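Putative NAD(P)H-flavin oxidoreductase (Streptococcus pyogenes serotype M1, PDB 2HAY) probably acts as an FMN-dependent oxidoreductase of the nitroreductase family, using NADH or NADPH. Local coordinates at residues G201-L204 against R205-H209; V212-K216 against E217-S221. All blocks are in the same frame, centred on the assembly; numbering follows the deposited sequence. Where two conformers were deposited one is given.

Interaction 1 of 2, residues G201-L204 against R205-H209; sequences GYRL and RDPKH. With SO4 (sulfate ion), chain H.
Arg203 and Asp206 form a salt bridge across a turn of the loop that leaves strand 192-201 of the nitroreductase fold. The bond runs from Arg203 NH1 to Asp206 OD1, 2.8 Å, and is bent, with an N-H...O angle of 137°. OD1 accepts on its anti lone pair and lies tilted from the guanidinium plane. The two flat groups stand nearly at right angles, 80° apart. Two other partners hold the arginine: its NH2 binds Asp165 and the carbonyl of Phe18. Two carboxylates thus share the charge and hold the group in place.

The van der Waals contacts follow the arginine chain. With chi1 at 71°, CG lies between the backbone N and the carbonyl carbon, and Arg203 CG comes 3.7 Å from Arg205 O. Arg203 NH1 also lies 3.9 Å from Pro207 CD. Outside the loop, Arg203 packs on Thr20, a residue of the FMN site.

The last group is the bonds to an anion. A sulfate, probably from the crystallisation liquor, sits beside 205-209. Arg205 NH1 donates to sulfate O4, though the place of that oxygen is doubtful. Lys208 N also reaches O4, with the same doubt, and makes a weak bond to sulfate O3, 3.4 Å.

Interaction 2 of 2, residues V212-K216 against E217-S221; sequences VRKPK and EEVMS. Unlike the reference sequence in segment 217-221: Met220 (reference Ile). With FMN (flavin mononucleotide), chain I.
Glu217 folds back on Pro215 within a tight turn just before strand 220-223. Its chain bends at chi2, 95°, and this brings Glu217 OE2 to 3.5 Å from Pro215 CB. Glu218 comes next. Its N donates to Pro215 O at 2.9 Å and closes the first beta turn. Its side chain, extended beyond CG, crosses the proline ring obliquely, with Glu218 CD 3.8 Å from Pro215 CD. Lys214 NZ and Glu218 OE1 do not touch, and one water links them, weakly on the lysine side. Another water joins the same NZ to Glu218 O. The firmer anchor of that lysine is Glu52 O of the second subunit.

Val219 N closes a second, overlapping turn on Lys216 O, 3.1 Å, approaching well above the carbonyl plane. Val219 CG2 meets the lysine chain at Lys214 CB, 3.9 Å. Met220 N then binds Lys216 O at 2.9 Å, almost straight at 169°. One carbonyl thus takes two donors, and the chain is turned once before it straightens. Met220, built as selenomethionine, runs beside Lys216, but it has two conformers and this packing is doubtful.

Upstream, Arg213 reaches the cofactor. Its NH1 and NH2 both donate to FMN O3P, NH2 at 2.9 Å. NH1 also binds Val212 O, in the guanidinium plane, and NH2 binds Leu44 O of the second subunit; with the phosphate these hold the group's rotation.

The turn packs against the second subunit. Lys216 NZ pairs with Asp40, in helix 32-43 of that chain, and Val219 packs on Phe56 of its strand 54-59. Met220 and Ser221 join a strand of the second subunit in parallel pairing, so the sheet continues across the dimer interface.

In the fold
Both interactions lie on the C-terminal arm of the chain, between the end of strand 192-201 and strand 220-223. Interaction 1 comes first and interaction 2 follows in series, with centres about 25 Å apart and no contact beyond their closeness along the chain. Strand 192-201 belongs to the antiparallel sheet of its own subunit, while strand 220-223 extends the sheet of the second subunit. The arm therefore passes from one subunit to the other. It stays near the FMN on the way: the side chain of Pro207 is about 7 Å from the flavin nucleotide, and 212-216 supplies an arginine to its phosphate. One length of chain thus contributes both to the subunit interface and to the FMN site.

Interaction 1 of 2, residues G201-L204 against R205-H209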
loop_
_atom_site.group_PDB
_atom_site.type_symbol
_atom_site.label_atom_id
_atom_site.label_comp_id
_atom_site.label_asym_id
_atom_site.label_seq_id
_atom_site.Cartn_x
_atom_site.Cartn_y
_atom_site.Cartn_z
ATOM N N GLY B 201 -15.647 -7.999 -8.220
ATOM C CA GLY B 201 -16.725 -8.847 -8.765
ATOM C C GLY B 201 -16.524 -10.293 -8.386
ATOM O O GLY B 201 -15.859 -10.590 -7.421
ATOM N N TYR B 202 -17.107 -11.199 -9.148
ATOM C CA TYR B 202 -16.963 -12.620 -8.911
ATOM C C TYR B 202 -16.357 -13.238 -10.144
ATOM O O TYR B 202 -16.820 -12.990 -11.261
ATOM C CB TYR B 202 -18.313 -13.253 -8.558
ATOM C CG TYR B 202 -18.908 -12.583 -7.356
ATOM C CD1 TYR B 202 -19.882 -11.576 -7.487
ATOM C CD2 TYR B 202 -18.449 -12.906 -6.073
ATOM C CE1 TYR B 202 -20.404 -10.937 -6.344
ATOM C CE2 TYR B 202 -18.957 -12.291 -4.944
ATOM C CZ TYR B 202 -19.925 -11.308 -5.073
ATOM O OH TYR B 202 -20.384 -10.723 -3.905
ATOM N N ARG B 203 -15.311 -14.038 -9.933
ATOM C CA ARG B 203 -14.607 -14.633 -11.045
ATOM C C ARG B 203 -15.584 -15.453 -11.895
ATOM O O ARG B 203 -16.463 -16.135 -11.366
ATOM C CB ARG B 203 -13.457 -15.503 -10.547
ATOM C CG ARG B 203 -13.910 -16.808 -9.876
ATOM C CD ARG B 203 -12.743 -17.555 -9.292
ATOM N NE ARG B 203 -12.080 -16.758 -8.267
ATOM C CZ ARG B 203 -11.016 -17.145 -7.572
ATOM N NH1 ARG B 203 -10.480 -18.332 -7.794
ATOM N NH2 ARG B 203 -10.491 -16.341 -6.649
ATOM N N LEU B 204 -15.424 -15.356 -13.210
ATOM C CA LEU B 204 -16.114 -16.233 -14.143
ATOM C C LEU B 204 -15.743 -17.687 -13.841
ATOM O O LEU B 204 -16.621 -18.538 -13.730
ATOM C CB LEU B 204 -15.737 -15.850 -15.577
ATOM C CG LEU B 204 -16.521 -16.421 -16.755
ATOM C CD1 LEU B 204 -18.015 -16.099 -16.654
ATOM C CD2 LEU B 204 -15.925 -15.893 -18.060
ATOM N N ARG B 205 -14.442 -17.953 -13.701
ATOM C CA ARG B 205 -13.925 -19.261 -13.268
ATOM C C ARG B 205 -12.538 -19.137 -12.607
ATOM O O ARG B 205 -11.893 -18.087 -12.707
ATOM C CB ARG B 205 -13.888 -20.251 -14.448
ATOM C CG ARG B 205 -12.611 -20.251 -15.307
ATOM C CD ARG B 205 -12.543 -19.089 -16.277
ATOM N NE ARG B 205 -11.725 -19.411 -17.452
ATOM C CZ ARG B 205 -10.393 -19.308 -17.508
ATOM N NH1 ARG B 205 -9.691 -18.900 -16.448
ATOM N NH2 ARG B 205 -9.760 -19.617 -18.635
ATOM N N ASP B 206 -12.082 -20.201 -11.935
ATOM C CA ASP B 206 -10.734 -20.222 -11.347
ATOM C C ASP B 206 -9.692 -20.269 -12.483
ATOM O O ASP B 206 -10.000 -20.739 -13.578
ATOM C CB ASP B 206 -10.556 -21.438 -10.417
ATOM C CG ASP B 206 -11.646 -21.548 -9.328
ATOM O OD1 ASP B 206 -11.847 -20.612 -8.529
ATOM O OD2 ASP B 206 -12.296 -22.610 -9.250
ATOM N N PRO B 207 -8.560 -19.690 -12.188
ATOM C CA PRO B 207 -7.489 -19.503 -13.136
ATOM C C PRO B 207 -6.997 -20.839 -13.460
ATOM O O PRO B 207 -7.192 -21.749 -12.687
ATOM C CB PRO B 207 -6.442 -18.784 -12.302
ATOM C CG PRO B 207 -6.757 -19.107 -10.967
ATOM C CD PRO B 207 -8.202 -19.147 -10.885
ATOM N N LYS B 208 -6.379 -20.946 -14.608
ATOM C CA LYS B 208 -5.695 -22.142 -15.017
ATOM C C LYS B 208 -4.365 -22.227 -14.304
ATOM O O LYS B 208 -4.077 -23.194 -13.630
ATOM C CB LYS B 208 -5.428 -22.049 -16.510
ATOM C CG LYS B 208 -6.479 -22.698 -17.370
ATOM C CD LYS B 208 -6.937 -21.759 -18.452
ATOM C CE LYS B 208 -7.781 -22.466 -19.449
ATOM N NZ LYS B 208 -8.706 -21.513 -20.093
ATOM N N HIS B 209 -3.552 -21.195 -14.481
ATOM C CA HIS B 209 -2.181 -21.147 -13.960
ATOM C C HIS B 209 -2.169 -20.704 -12.495
ATOM O O HIS B 209 -2.345 -19.513 -12.208
ATOM C CB HIS B 209 -1.290 -20.223 -14.812
ATOM C CG HIS B 209 -1.372 -20.489 -16.284
ATOM N ND1 HIS B 209 -1.153 -21.737 -16.830
ATOM C CD2 HIS B 209 -1.642 -19.664 -17.326
ATOM C CE1 HIS B 209 -1.295 -21.673 -18.143
ATOM N NE2 HIS B 209 -1.593 -20.426 -18.470
HETATM S S SO4 H . -5.994 -17.654 -16.291
HETATM O O1 SO4 H . -5.972 -16.202 -16.480
HETATM O O2 SO4 H . -5.947 -18.302 -17.598
HETATM O O3 SO4 H . -4.837 -18.085 -15.503
HETATM O O4 SO4 H . -7.226 -18.040 -15.606
#

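Interaction 2 of 2, residues V212-K216 against E217-S221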
loop_
_atom_site.group_PDB
_atom_site.type_symbol
_atom_site.label_atom_id
_atom_site.label_comp_id
_atom_site.label_asym_id
_atom_site.label_seq_id
_atom_site.Cartn_x
_atom_site.Cartn_y
_atom_site.Cartn_z
ATOM N N VAL B 212 1.905 -17.830 -8.608
ATOM C CA VAL B 212 3.358 -17.901 -8.528
ATOM C C VAL B 212 3.965 -16.788 -7.649
ATOM O O VAL B 212 3.608 -15.601 -7.771
ATOM C CB VAL B 212 4.017 -17.919 -9.928
ATOM C CG1 VAL B 212 5.475 -17.451 -9.867
ATOM C CG2 VAL B 212 3.938 -19.314 -10.532
ATOM N N ARG B 213 4.880 -17.201 -6.766
ATOM C CA ARG B 213 5.639 -16.289 -5.924
ATOM C C ARG B 213 7.094 -16.723 -5.912
ATOM O O ARG B 213 7.391 -17.867 -6.251
ATOM C CB ARG B 213 5.056 -16.232 -4.504
ATOM C CG ARG B 213 3.705 -15.501 -4.365
ATOM C CD ARG B 213 3.807 -13.990 -4.600
ATOM N NE ARG B 213 2.521 -13.299 -4.416
ATOM C CZ ARG B 213 1.516 -13.324 -5.297
ATOM N NH1 ARG B 213 1.636 -13.973 -6.457
ATOM N NH2 ARG B 213 0.380 -12.682 -5.032
ATOM N N LYS B 214 7.997 -15.804 -5.564
ATOM C CA LYS B 214 9.398 -16.135 -5.254
ATOM C C LYS B 214 9.418 -17.072 -4.048
ATOM O O LYS B 214 8.515 -16.997 -3.205
ATOM C CB LYS B 214 10.195 -14.880 -4.867
ATOM C CG LYS B 214 10.572 -13.915 -5.990
ATOM C CD LYS B 214 11.205 -12.632 -5.378
ATOM C CE LYS B 214 11.800 -11.708 -6.424
ATOM N NZ LYS B 214 12.378 -10.493 -5.818
ATOM N N PRO B 215 10.443 -17.944 -3.947
ATOM C CA PRO B 215 10.600 -18.745 -2.723
ATOM C C PRO B 215 10.591 -17.818 -1.516
ATOM O O PRO B 215 11.169 -16.709 -1.586
ATOM C CB PRO B 215 11.990 -19.380 -2.880
ATOM C CG PRO B 215 12.263 -19.379 -4.354
ATOM C CD PRO B 215 11.506 -18.210 -4.942
ATOM N N LYS B 216 9.935 -18.227 -0.428
ATOM C CA LYS B 216 9.768 -17.304 0.697
ATOM C C LYS B 216 11.079 -16.858 1.367
ATOM O O LYS B 216 11.128 -15.782 1.932
ATOM C CB LYS B 216 8.658 -17.724 1.688
ATOM C CG LYS B 216 8.796 -19.057 2.336
ATOM C CD LYS B 216 7.832 -19.209 3.548
ATOM C CE LYS B 216 6.395 -18.866 3.185
ATOM N NZ LYS B 216 5.383 -19.411 4.145
ATOM N N GLU B 217 12.147 -17.643 1.240
ATOM C CA GLU B 217 13.465 -17.242 1.741
ATOM C C GLU B 217 14.026 -16.027 1.000
ATOM O O GLU B 217 14.860 -15.294 1.538
ATOM C CB GLU B 217 14.480 -18.388 1.632
ATOM C CG GLU B 217 13.875 -19.777 1.801
ATOM C CD GLU B 217 13.519 -20.455 0.480
ATOM O OE1 GLU B 217 14.444 -20.721 -0.337
ATOM O OE2 GLU B 217 12.316 -20.742 0.288
ATOM N N GLU B 218 13.582 -15.823 -0.235
ATOM C CA GLU B 218 14.048 -14.698 -1.038
ATOM C C GLU B 218 13.314 -13.403 -0.711
ATOM O O GLU B 218 13.723 -12.331 -1.158
ATOM C CB GLU B 218 13.912 -15.009 -2.533
ATOM C CG GLU B 218 14.664 -16.262 -2.998
ATOM C CD GLU B 218 14.768 -16.373 -4.522
ATOM O OE1 GLU B 218 14.219 -15.488 -5.238
ATOM O OE2 GLU B 218 15.417 -17.340 -5.009
ATOM N N VAL B 219 12.230 -13.506 0.062
ATOM C CA VAL B 219 11.380 -12.356 0.399
ATOM C C VAL B 219 11.408 -12.019 1.908
ATOM O O VAL B 219 11.585 -10.880 2.285
ATOM C CB VAL B 219 9.927 -12.580 -0.132
ATOM C CG1 VAL B 219 8.946 -11.520 0.404
ATOM C CG2 VAL B 219 9.909 -12.630 -1.680
HETATM N N MSE B 220 11.224 -13.028 2.756
HETATM C CA MSE B 220 11.191 -12.841 4.220
HETATM C C MSE B 220 12.422 -13.413 4.946
HETATM O O MSE B 220 12.933 -14.452 4.566
HETATM C CB MSE B 220 9.888 -13.409 4.825
HETATM C CG MSE B 220 9.654 -14.890 4.610
HETATM SE SE MSE B 220 8.174 -15.623 5.666
HETATM C CE MSE B 220 6.667 -15.251 4.508
ATOM N N SER B 221 12.886 -12.716 5.984
ATOM C CA SER B 221 14.060 -13.113 6.746
ATOM C C SER B 221 14.051 -12.500 8.143
ATOM O O SER B 221 13.251 -11.613 8.439
ATOM C CB SER B 221 15.354 -12.723 6.023
ATOM O OG SER B 221 15.486 -11.316 5.946
HETATM N N1 FMN I . -3.014 -7.295 -13.581
HETATM C C2 FMN I . -3.455 -6.934 -14.865
HETATM O O2 FMN I . -3.893 -7.795 -15.665
HETATM N N3 FMN I . -3.418 -5.589 -15.252
HETATM C C4 FMN I . -2.922 -4.593 -14.413
HETATM O O4 FMN I . -2.735 -3.433 -14.799
HETATM C C4A FMN I . -2.468 -4.941 -13.139
HETATM N N5 FMN I . -1.980 -3.932 -12.310
HETATM C C5A FMN I . -1.529 -4.233 -11.027
HETATM C C6 FMN I . -1.067 -3.201 -10.207
HETATM C C7 FMN I . -0.614 -3.485 -8.925
HETATM C C7M FMN I . -0.359 -2.333 -7.991
HETATM C C8 FMN I . -0.624 -4.814 -8.450
HETATM C C8M FMN I . -0.545 -5.074 -6.979
HETATM C C9 FMN I . -1.091 -5.851 -9.277
HETATM C C9A FMN I . -1.555 -5.564 -10.579
HETATM N N10 FMN I . -2.056 -6.579 -11.433
HETATM C C10 FMN I . -2.516 -6.285 -12.718
HETATM C "C1'" FMN I . -2.124 -7.990 -10.982
HETATM C "C2'" FMN I . -0.727 -8.631 -10.990
HETATM O "O2'" FMN I . -0.394 -9.124 -12.279
HETATM C "C3'" FMN I . -0.704 -9.780 -9.975
HETATM O "O3'" FMN I . -1.041 -9.299 -8.694
HETATM C "C4'" FMN I . 0.618 -10.534 -9.886
HETATM O "O4'" FMN I . 0.929 -11.017 -11.183
HETATM C "C5'" FMN I . 0.523 -11.675 -8.853
HETATM O "O5'" FMN I . -0.498 -12.641 -9.147
HETATM P P FMN I . -1.788 -12.895 -8.206
HETATM O O1P FMN I . -2.845 -13.595 -9.013
HETATM O O2P FMN I . -2.289 -11.590 -7.646
HETATM O O3P FMN I . -1.496 -13.735 -7.018
HETATM O O HOH W 1 12.614 -10.085 -2.983
HETATM O O HOH W 2 15.059 -12.318 -5.250
#